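Local coordinates for protein ferredoxin CarAc (Pseudomonas resinovorans, PDB 7BUH) that carries electrons from the reductase CarAd to the terminal oxygenase CarAa of carbazole 1,9a-dioxygenase through a Rieske-type [2Fe-2S] cluster, at residues T45-I50 with C84-G89; D59-E64 with A71-T76; I19-R24 with S52-T57. All blocks are in the same frame, centred on the assembly; numbering follows the deposited sequence.

Interaction 1. Residues T45-I50 with C84-G89. With FES (Fe2/s2 (inorganic) cluster), chain B.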
loop_
_atom_site.group_PDB
_atom_site.type_symbol
_atom_site.label_atom_id
_atom_site.label_comp_id
_atom_site.label_asym_id
_atom_site.label_seq_id
_atom_site.Cartn_x
_atom_site.Cartn_y
_atom_site.Cartn_z
ATOM N N THR A 45 6.784 -1.750 1.710
ATOM C CA THR A 45 7.988 -2.601 1.880
ATOM C C THR A 45 7.564 -4.061 1.814
ATOM O O THR A 45 6.780 -4.472 2.628
ATOM C CB THR A 45 8.739 -2.252 3.161
ATOM O OG1 THR A 45 8.974 -0.834 3.157
ATOM C CG2 THR A 45 10.038 -3.022 3.257
ATOM N N CYS A 46 8.092 -4.802 0.846
ATOM C CA CYS A 46 7.896 -6.257 0.745
ATOM C C CYS A 46 8.354 -6.898 2.060
ATOM O O CYS A 46 9.505 -6.633 2.506
ATOM C CB CYS A 46 8.676 -6.836 -0.424
ATOM S SG CYS A 46 8.270 -8.574 -0.667
ATOM N N THR A 47 7.503 -7.735 2.641
ATOM C CA THR A 47 7.806 -8.377 3.946
ATOM C C THR A 47 8.938 -9.389 3.809
ATOM O O THR A 47 9.558 -9.710 4.832
ATOM C CB THR A 47 6.565 -9.006 4.567
ATOM O OG1 THR A 47 6.069 -9.966 3.639
ATOM C CG2 THR A 47 5.559 -7.949 4.942
ATOM N N HIS A 48 9.189 -9.880 2.601
ATOM C CA HIS A 48 10.187 -10.936 2.339
ATOM C C HIS A 48 11.611 -10.365 2.396
ATOM O O HIS A 48 12.382 -10.783 3.255
ATOM C CB HIS A 48 9.884 -11.637 1.016
ATOM C CG HIS A 48 10.907 -12.659 0.695
ATOM N ND1 HIS A 48 11.796 -12.464 -0.340
ATOM C CD2 HIS A 48 11.211 -13.844 1.277
ATOM C CE1 HIS A 48 12.583 -13.534 -0.426
ATOM N NE2 HIS A 48 12.269 -14.371 0.588
ATOM N N GLY A 49 11.997 -9.508 1.464
ATOM C CA GLY A 49 13.392 -9.042 1.347
ATOM C C GLY A 49 13.528 -7.543 1.108
ATOM O O GLY A 49 14.546 -7.145 0.465
ATOM N N ILE A 50 12.558 -6.737 1.570
ATOM C CA ILE A 50 12.735 -5.281 1.840
ATOM C C ILE A 50 12.671 -4.444 0.553
ATOM O O ILE A 50 13.049 -3.254 0.593
ATOM C CB ILE A 50 14.077 -5.064 2.569
ATOM C CG1 ILE A 50 14.160 -5.881 3.861
ATOM C CG2 ILE A 50 14.331 -3.602 2.823
ATOM C CD1 ILE A 50 13.047 -5.606 4.844
ATOM N N CYS A 84 6.910 -14.922 -0.648
ATOM C CA CYS A 84 6.216 -14.118 0.389
ATOM C C CYS A 84 5.306 -14.993 1.251
ATOM O O CYS A 84 4.570 -15.821 0.692
ATOM C CB CYS A 84 5.410 -13.011 -0.265
ATOM S SG CYS A 84 6.507 -11.850 -1.103
ATOM N N THR A 85 5.403 -14.830 2.570
ATOM C CA THR A 85 4.644 -15.595 3.588
ATOM C C THR A 85 4.025 -14.661 4.620
ATOM O O THR A 85 3.018 -15.069 5.249
ATOM C CB THR A 85 5.516 -16.668 4.255
ATOM O OG1 THR A 85 6.479 -16.027 5.081
ATOM C CG2 THR A 85 6.180 -17.560 3.236
ATOM N N VAL A 86 4.609 -13.480 4.846
ATOM C CA VAL A 86 4.115 -12.542 5.879
ATOM C C VAL A 86 3.187 -11.520 5.228
ATOM O O VAL A 86 3.625 -10.797 4.339
ATOM C CB VAL A 86 5.260 -11.840 6.622
ATOM C CG1 VAL A 86 4.689 -10.838 7.607
ATOM C CG2 VAL A 86 6.189 -12.835 7.298
ATOM N N PRO A 87 1.899 -11.441 5.627
ATOM C CA PRO A 87 0.973 -10.460 5.046
ATOM C C PRO A 87 1.387 -8.995 5.291
ATOM O O PRO A 87 2.071 -8.686 6.276
ATOM C CB PRO A 87 -0.372 -10.721 5.745
ATOM C CG PRO A 87 -0.226 -12.098 6.358
ATOM C CD PRO A 87 1.245 -12.232 6.684
ATOM N N LEU A 88 1.036 -8.148 4.329
ATOM C CA LEU A 88 1.169 -6.677 4.405
ATOM C C LEU A 88 0.046 -6.128 5.275
ATOM O O LEU A 88 -1.090 -6.614 5.172
ATOM C CB LEU A 88 1.094 -6.045 3.011
ATOM C CG LEU A 88 2.149 -6.466 2.009
ATOM C CD1 LEU A 88 1.741 -6.082 0.587
ATOM C CD2 LEU A 88 3.511 -5.891 2.383
ATOM N N GLY A 89 0.367 -5.058 5.987
ATOM C CA GLY A 89 -0.605 -4.135 6.560
ATOM C C GLY A 89 -1.451 -3.557 5.450
ATOM O O GLY A 89 -0.899 -3.200 4.394
HETATM FE FE1 FES B . 11.652 -10.985 -1.882
HETATM FE FE2 FES B . 9.797 -9.107 -2.292
HETATM S S1 FES B . 11.839 -8.774 -1.491
HETATM S S2 FES B . 9.719 -11.249 -2.902
HETATM O O HOH W 1 7.055 -12.534 3.493
#
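The imidazole of His-48, whose CB sits 4.0 Å from Cys-84 SG, is the flat group that joins this contact to the cluster. Its ND1 binds iron FE1 at 2.1 Å, and the bridging sulfide S2 stands obliquely to the ring. His-68, the second imidazole on FE1, meets it with ring planes at about 85°. The other flat group is the Val-86 carbonyl. Thr-47 OG1 donates to Val-86 O over 2.7 Å and is tilted only 16° from that carbonyl plane.

The placement of OG1 follows from the first torsion of Thr-47 (chi1 59°), which sets it between the backbone N and the carbonyl carbon, while CG2 runs on toward Pro-87 O and Leu-88 CD2. A water closes the arrangement: it donates to Thr-47 OG1 at 2.8 Å and accepts from Val-86 N at 3.0 Å. One hydroxyl therefore ties both polar backbone atoms of Val-86, one directly and one through solvent. Farther along, Leu-88 CD2 packs against Thr-45 O.

On the cluster side, Cys-46 SG binds iron FE2 at 2.3 Å, with Cys-65 as the second thiolate there, and it also accepts a weak bond from His-48 N. Cys-84 SG faces Cys-46 SG at 3.7 Å, too far for a disulfide, and lies 3.7 Å from S2 of the cluster.

Cys-46 and His-48 form the Cys-X-His half of the Rieske motif; residues 84-89 follow Pro-83, and through Cys-84 their loop closes over the cluster near S2. The weak bond to Cys-46 SG may help offset negative charge on the sulfur ligands. In Rieske clusters the added electron resides mainly on the histidine-bound iron, here FE1, and the exposed His-48 is consistent with electron exchange on that side.

Interaction 2. Residues D59-E64 with A71-T76. With NA (sodium ion), chain C; EDO (1,2-ethanediol), chain D.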
loop_
_atom_site.group_PDB
_atom_site.type_symbol
_atom_site.label_atom_id
_atom_site.label_comp_id
_atom_site.label_asym_id
_atom_site.label_seq_id
_atom_site.Cartn_x
_atom_site.Cartn_y
_atom_site.Cartn_z
ATOM N N ASP A 59 -0.742 -7.113 -11.621
ATOM C CA ASP A 59 -1.391 -8.107 -12.489
ATOM C C ASP A 59 -2.799 -8.251 -11.916
ATOM O O ASP A 59 -2.954 -8.976 -10.918
ATOM C CB ASP A 59 -0.577 -9.391 -12.513
ATOM C CG ASP A 59 -1.046 -10.416 -13.529
ATOM O OD1 ASP A 59 -2.231 -10.378 -13.928
ATOM O OD2 ASP A 59 -0.185 -11.259 -13.914
ATOM N N GLY A 60 -3.737 -7.458 -12.433
ATOM C CA GLY A 60 -5.056 -7.255 -11.801
ATOM C C GLY A 60 -4.915 -6.728 -10.382
ATOM O O GLY A 60 -4.343 -5.639 -10.216
ATOM N N ASP A 61 -5.435 -7.451 -9.384
ATOM C CA ASP A 61 -5.394 -7.000 -7.969
ATOM C C ASP A 61 -4.171 -7.603 -7.267
ATOM O O ASP A 61 -4.141 -7.561 -6.069
ATOM C CB ASP A 61 -6.694 -7.332 -7.234
ATOM C CG ASP A 61 -7.229 -8.709 -7.571
ATOM O OD1 ASP A 61 -6.371 -9.599 -7.850
ATOM O OD2 ASP A 61 -8.505 -8.868 -7.631
ATOM N N VAL A 62 -3.207 -8.145 -8.002
ATOM C CA VAL A 62 -1.960 -8.672 -7.389
ATOM C C VAL A 62 -0.760 -7.771 -7.703
ATOM O O VAL A 62 -0.517 -7.487 -8.874
ATOM C CB VAL A 62 -1.697 -10.117 -7.813
ATOM C CG1 VAL A 62 -0.364 -10.585 -7.283
ATOM C CG2 VAL A 62 -2.828 -11.008 -7.341
ATOM N N ILE A 63 -0.031 -7.368 -6.654
ATOM C CA ILE A 63 1.261 -6.655 -6.820
ATOM C C ILE A 63 2.376 -7.703 -6.837
ATOM O O ILE A 63 2.506 -8.466 -5.861
ATOM C CB ILE A 63 1.492 -5.577 -5.743
ATOM C CG1 ILE A 63 2.794 -4.832 -6.026
ATOM C CG2 ILE A 63 1.473 -6.142 -4.329
ATOM C CD1 ILE A 63 2.845 -4.198 -7.399
ATOM N N GLU A 64 3.180 -7.672 -7.890
ATOM C CA GLU A 64 4.392 -8.499 -8.073
ATOM C C GLU A 64 5.612 -7.699 -7.607
ATOM O O GLU A 64 5.885 -6.640 -8.172
ATOM C CB GLU A 64 4.520 -8.937 -9.529
ATOM C CG GLU A 64 3.324 -9.723 -9.994
ATOM C CD GLU A 64 3.265 -10.028 -11.481
ATOM O OE1 GLU A 64 3.998 -9.368 -12.248
ATOM O OE2 GLU A 64 2.479 -10.955 -11.865
ATOM N N ALA A 71 4.549 -12.004 -4.410
ATOM C CA ALA A 71 3.383 -11.172 -4.753
ATOM C C ALA A 71 2.380 -11.170 -3.606
ATOM O O ALA A 71 2.449 -12.074 -2.741
ATOM C CB ALA A 71 2.755 -11.642 -6.043
ATOM N N PHE A 72 1.531 -10.146 -3.592
ATOM C CA PHE A 72 0.485 -9.939 -2.571
ATOM C C PHE A 72 -0.792 -9.524 -3.260
ATOM O O PHE A 72 -0.709 -8.788 -4.261
ATOM C CB PHE A 72 0.860 -8.834 -1.587
ATOM C CG PHE A 72 2.119 -9.119 -0.821
ATOM C CD1 PHE A 72 2.072 -9.799 0.394
ATOM C CD2 PHE A 72 3.346 -8.703 -1.310
ATOM C CE1 PHE A 72 3.240 -10.024 1.106
ATOM C CE2 PHE A 72 4.507 -8.951 -0.609
ATOM C CZ PHE A 72 4.450 -9.615 0.599
ATOM N N ASN A 73 -1.934 -9.927 -2.710
ATOM C CA ASN A 73 -3.241 -9.347 -3.108
ATOM C C ASN A 73 -3.293 -7.936 -2.507
ATOM O O ASN A 73 -3.116 -7.841 -1.293
ATOM C CB ASN A 73 -4.397 -10.211 -2.631
ATOM C CG ASN A 73 -5.717 -9.685 -3.159
ATOM O OD1 ASN A 73 -6.204 -8.661 -2.703
ATOM N ND2 ASN A 73 -6.320 -10.402 -4.085
ATOM N N VAL A 74 -3.490 -6.876 -3.299
ATOM C CA VAL A 74 -3.460 -5.473 -2.781
ATOM C C VAL A 74 -4.689 -5.140 -1.917
ATOM O O VAL A 74 -4.622 -4.189 -1.092
ATOM C CB VAL A 74 -3.259 -4.448 -3.914
ATOM C CG1 VAL A 74 -1.949 -4.682 -4.669
ATOM C CG2 VAL A 74 -4.422 -4.413 -4.872
ATOM N N CYS A 75 -5.787 -5.875 -2.098
ATOM C CA CYS A 75 -7.070 -5.698 -1.366
ATOM C C CYS A 75 -6.955 -6.280 0.046
ATOM O O CYS A 75 -7.490 -5.681 1.008
ATOM C CB CYS A 75 -8.180 -6.428 -2.116
ATOM S SG CYS A 75 -8.402 -5.889 -3.829
ATOM N N THR A 76 -6.326 -7.446 0.181
ATOM C CA THR A 76 -6.261 -8.192 1.469
ATOM C C THR A 76 -4.903 -8.056 2.165
ATOM O O THR A 76 -4.848 -8.357 3.374
ATOM C CB THR A 76 -6.574 -9.674 1.251
ATOM O OG1 THR A 76 -5.542 -10.254 0.465
ATOM C CG2 THR A 76 -7.930 -9.892 0.611
HETATM NA NA NA C . 2.139 -11.659 -13.939
HETATM C C1 EDO D . -3.608 -5.344 -14.615
HETATM O O1 EDO D . -3.592 -6.676 -15.098
HETATM C C2 EDO D . -2.300 -4.668 -14.722
HETATM O O2 EDO D . -2.271 -3.413 -14.109
HETATM O O HOH W 2 2.589 -9.300 -14.966
HETATM O O HOH W 3 4.471 -11.438 -14.128
#
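Three backbone hydrogen bonds join Asp-61 and Ile-63 to Phe-72 and Val-74. Ile-63 N donates to Phe-72 O at 2.9 Å and Phe-72 N returns to Ile-63 O at 3.0 Å, which makes these two a hydrogen-bonded antiparallel pair. Beyond them Val-74 N reaches Asp-61 O at 2.9 Å, almost straight at the hydrogen (171°). Strands 62-64 and 71-73 run nearly antiparallel, 162° between their directions, and Val-62 with Asn-73 and Glu-64 with Ala-71 are the flanking non-hydrogen-bonded pairs. The strands form a beta hairpin whose connecting loop carries the cluster ligands Cys-65 and His-68. A type II' turn, Asp-59 to Val-62, closed by backbone bonds, enters strand 62-64.

Among apolar contacts, on one face Val-62 CG1 touches Ala-71 CB at 3.5 Å. On the other, Ile-63 CB meets Val-74 CG1 at 3.7 Å, the side chains crossing at about a right angle, and Ile-63 CG2 comes to the edge of the Phe-72 ring near its plane.

At the end of strand 71-73 a polar side chain acts: Asn-73 OD1 accepts from Cys-75 N, an Asx turn, and from Thr-76 N, an Asx motif, from opposite faces of the amide.

Within residues 59-64, sodium spans the turn and the strand after it, taking Asp-59 OD2 at 2.4 Å, Glu-64 OE2 at 2.2 Å and two waters. The cation probably offsets the repulsion of the two carboxylates.

Interaction 3. Residues I19-R24 with S52-T57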
loop_
_atom_site.group_PDB
_atom_site.type_symbol
_atom_site.label_atom_id
_atom_site.label_comp_id
_atom_site.label_asym_id
_atom_site.label_seq_id
_atom_site.Cartn_x
_atom_site.Cartn_y
_atom_site.Cartn_z
ATOM N N ILE A 19 0.951 2.431 -9.477
ATOM C CA ILE A 19 1.225 2.468 -8.008
ATOM C C ILE A 19 1.897 3.796 -7.720
ATOM O O ILE A 19 2.734 4.208 -8.539
ATOM C CB ILE A 19 2.101 1.287 -7.537
ATOM C CG1 ILE A 19 1.716 -0.052 -8.184
ATOM C CG2 ILE A 19 2.107 1.154 -6.020
ATOM C CD1 ILE A 19 2.733 -0.601 -9.119
ATOM N N ARG A 20 1.588 4.400 -6.589
ATOM C CA ARG A 20 2.274 5.598 -6.044
ATOM C C ARG A 20 2.787 5.246 -4.661
ATOM O O ARG A 20 2.006 4.719 -3.840
ATOM C CB ARG A 20 1.338 6.796 -5.881
ATOM C CG ARG A 20 1.020 7.550 -7.163
ATOM C CD ARG A 20 1.952 8.738 -7.374
ATOM N NE ARG A 20 1.326 9.811 -8.150
ATOM C CZ ARG A 20 0.946 9.697 -9.418
ATOM N NH1 ARG A 20 0.416 10.725 -10.045
ATOM N NH2 ARG A 20 1.108 8.567 -10.074
ATOM N N ARG A 21 4.032 5.590 -4.387
ATOM C CA ARG A 21 4.596 5.476 -3.027
ATOM C C ARG A 21 4.247 6.734 -2.244
ATOM O O ARG A 21 4.286 7.831 -2.797
ATOM C CB ARG A 21 6.094 5.232 -3.097
ATOM C CG ARG A 21 6.779 5.118 -1.755
ATOM C CD ARG A 21 8.210 4.720 -1.976
ATOM N NE ARG A 21 8.903 4.770 -0.721
ATOM C CZ ARG A 21 10.184 4.560 -0.586
ATOM N NH1 ARG A 21 10.917 4.302 -1.654
ATOM N NH2 ARG A 21 10.726 4.651 0.609
ATOM N N VAL A 22 3.858 6.539 -1.002
ATOM C CA VAL A 22 3.527 7.597 -0.021
ATOM C C VAL A 22 4.517 7.505 1.141
ATOM O O VAL A 22 4.519 6.499 1.897
ATOM C CB VAL A 22 2.077 7.491 0.462
ATOM C CG1 VAL A 22 1.808 8.547 1.502
ATOM C CG2 VAL A 22 1.094 7.566 -0.697
ATOM N N ASN A 23 5.356 8.536 1.298
ATOM C CA ASN A 23 6.336 8.539 2.411
ATOM C C ASN A 23 5.698 9.197 3.640
ATOM O O ASN A 23 4.902 10.153 3.471
ATOM C CB ASN A 23 7.635 9.197 1.974
ATOM C CG ASN A 23 8.244 8.501 0.785
ATOM O OD1 ASN A 23 8.811 7.412 0.917
ATOM N ND2 ASN A 23 8.065 9.090 -0.379
ATOM N N ARG A 24 5.997 8.665 4.817
ATOM C CA ARG A 24 5.491 9.170 6.119
ATOM C C ARG A 24 6.690 9.492 7.014
ATOM O O ARG A 24 7.428 8.563 7.411
ATOM C CB ARG A 24 4.594 8.135 6.785
ATOM C CG ARG A 24 3.387 7.742 5.941
ATOM C CD ARG A 24 2.449 6.895 6.741
ATOM N NE ARG A 24 3.015 5.581 6.951
ATOM C CZ ARG A 24 2.618 4.705 7.872
ATOM N NH1 ARG A 24 1.659 5.008 8.723
ATOM N NH2 ARG A 24 3.203 3.524 7.958
ATOM N N SER A 52 10.839 -2.266 -2.539
ATOM C CA SER A 52 9.692 -1.334 -2.664
ATOM C C SER A 52 8.667 -1.933 -3.635
ATOM O O SER A 52 8.945 -2.033 -4.844
ATOM C CB SER A 52 10.167 0.042 -3.051
ATOM O OG SER A 52 9.074 0.909 -3.214
ATOM N N LEU A 53 7.482 -2.285 -3.136
ATOM C CA LEU A 53 6.388 -2.787 -4.000
ATOM C C LEU A 53 5.927 -1.744 -5.031
ATOM O O LEU A 53 5.461 -2.151 -6.090
ATOM C CB LEU A 53 5.230 -3.303 -3.140
ATOM C CG LEU A 53 5.574 -4.529 -2.299
ATOM C CD1 LEU A 53 4.415 -4.899 -1.414
ATOM C CD2 LEU A 53 5.968 -5.709 -3.178
ATOM N N SER A 54 6.042 -0.446 -4.748
ATOM C CA SER A 54 5.665 0.621 -5.714
ATOM C C SER A 54 6.623 0.629 -6.918
ATOM O O SER A 54 6.346 1.384 -7.859
ATOM C CB SER A 54 5.613 1.966 -5.068
ATOM O OG SER A 54 6.863 2.269 -4.486
ATOM N N GLU A 55 7.689 -0.171 -6.906
ATOM C CA GLU A 55 8.590 -0.348 -8.089
ATOM C C GLU A 55 8.232 -1.650 -8.818
ATOM O O GLU A 55 8.938 -2.017 -9.781
ATOM C CB GLU A 55 10.048 -0.290 -7.640
ATOM C CG GLU A 55 10.490 1.092 -7.168
ATOM C CD GLU A 55 11.851 1.135 -6.463
ATOM O OE1 GLU A 55 12.576 0.110 -6.495
ATOM O OE2 GLU A 55 12.190 2.191 -5.857
ATOM N N GLY A 56 7.200 -2.362 -8.355
ATOM C CA GLY A 56 6.748 -3.619 -8.958
ATOM C C GLY A 56 5.737 -3.439 -10.075
ATOM O O GLY A 56 5.677 -2.368 -10.709
ATOM N N THR A 57 5.000 -4.505 -10.343
ATOM C CA THR A 57 4.070 -4.654 -11.481
ATOM C C THR A 57 2.746 -5.153 -10.934
ATOM O O THR A 57 2.755 -6.203 -10.270
ATOM C CB THR A 57 4.632 -5.651 -12.502
ATOM O OG1 THR A 57 5.909 -5.122 -12.899
ATOM C CG2 THR A 57 3.698 -5.852 -13.671
HETATM O O HOH W 4 5.405 3.867 -8.475
HETATM O O HOH W 5 9.962 3.210 -4.391
#
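Ile-19 and Ser-54 make the closest backbone approach, CA to CA 5.3 Å, where an extended strand, 19-24, passes a short 3-10 segment, 53-55. That tight coil is confirmed by Glu-55 N bonding Ser-52 O and Gly-56 N bonding Leu-53 O. Between the two backbones a water donates to Ile-19 O and to Ser-54 O, 2.7 Å to each, so solvent supplies a polar link there.

Among the side chains, Ile-19 carries the apolar part. Its CG2 rests on Ser-54 CA at 3.6 Å, and its chi2 of 112°, away from a staggered value, brings CD1 to 3.8 Å from Gly-56 O. Arg-21, with CG anti to the backbone N (chi1 179°), stays extended to NE and runs past Ser-54 and Ser-52. Its methylene CB lies near Ser-54 OG, a contact that is doubtful because Ser-54 was modelled in two conformers. A second water gathers the polar ends, accepting from Arg-21 NH1 at 3.1 Å and donating to Ser-52 OG at 2.7 Å and Glu-55 OE2 at 2.9 Å. Ser-52 OG and Ser-54 OG are both hydrogen-bonded to the carboxylate of Asp-44.

Strand 18-24 is an outermost strand of the six-stranded sheet, whereas residues 52-57 lead into the four-stranded one. The contact thus forms part of the seam between the cluster-binding subdomain and the larger sheet, the two-part layout of the Rieske fold.

How the interactions relate
Interactions 1 and 2 are each partly buried and meet at Phe-72, whose CZ lies 3.5 Å from Cys-84 SG and whose CG lies 3.4 Å from Leu-88 CD1. Interaction 3 is a surface contact, yet Leu-53 of its 52-57 segment carries it inward to Leu-88, Cys-46 and Phe-72. Interactions 2 and 3 both involve the small sheet, Glu-64 N approaching Thr-57 O at 2.8 Å, a probable hydrogen bond. Chemistry follows place: regular strand bonding within the hairpin of interaction 2, iron ligation by the 45-50 loop, joined to 84-89 by one direct hydroxyl hydrogen bond and a water, in interaction 1, and water bridges with aliphatic contact where interaction 3 joins the two sheets.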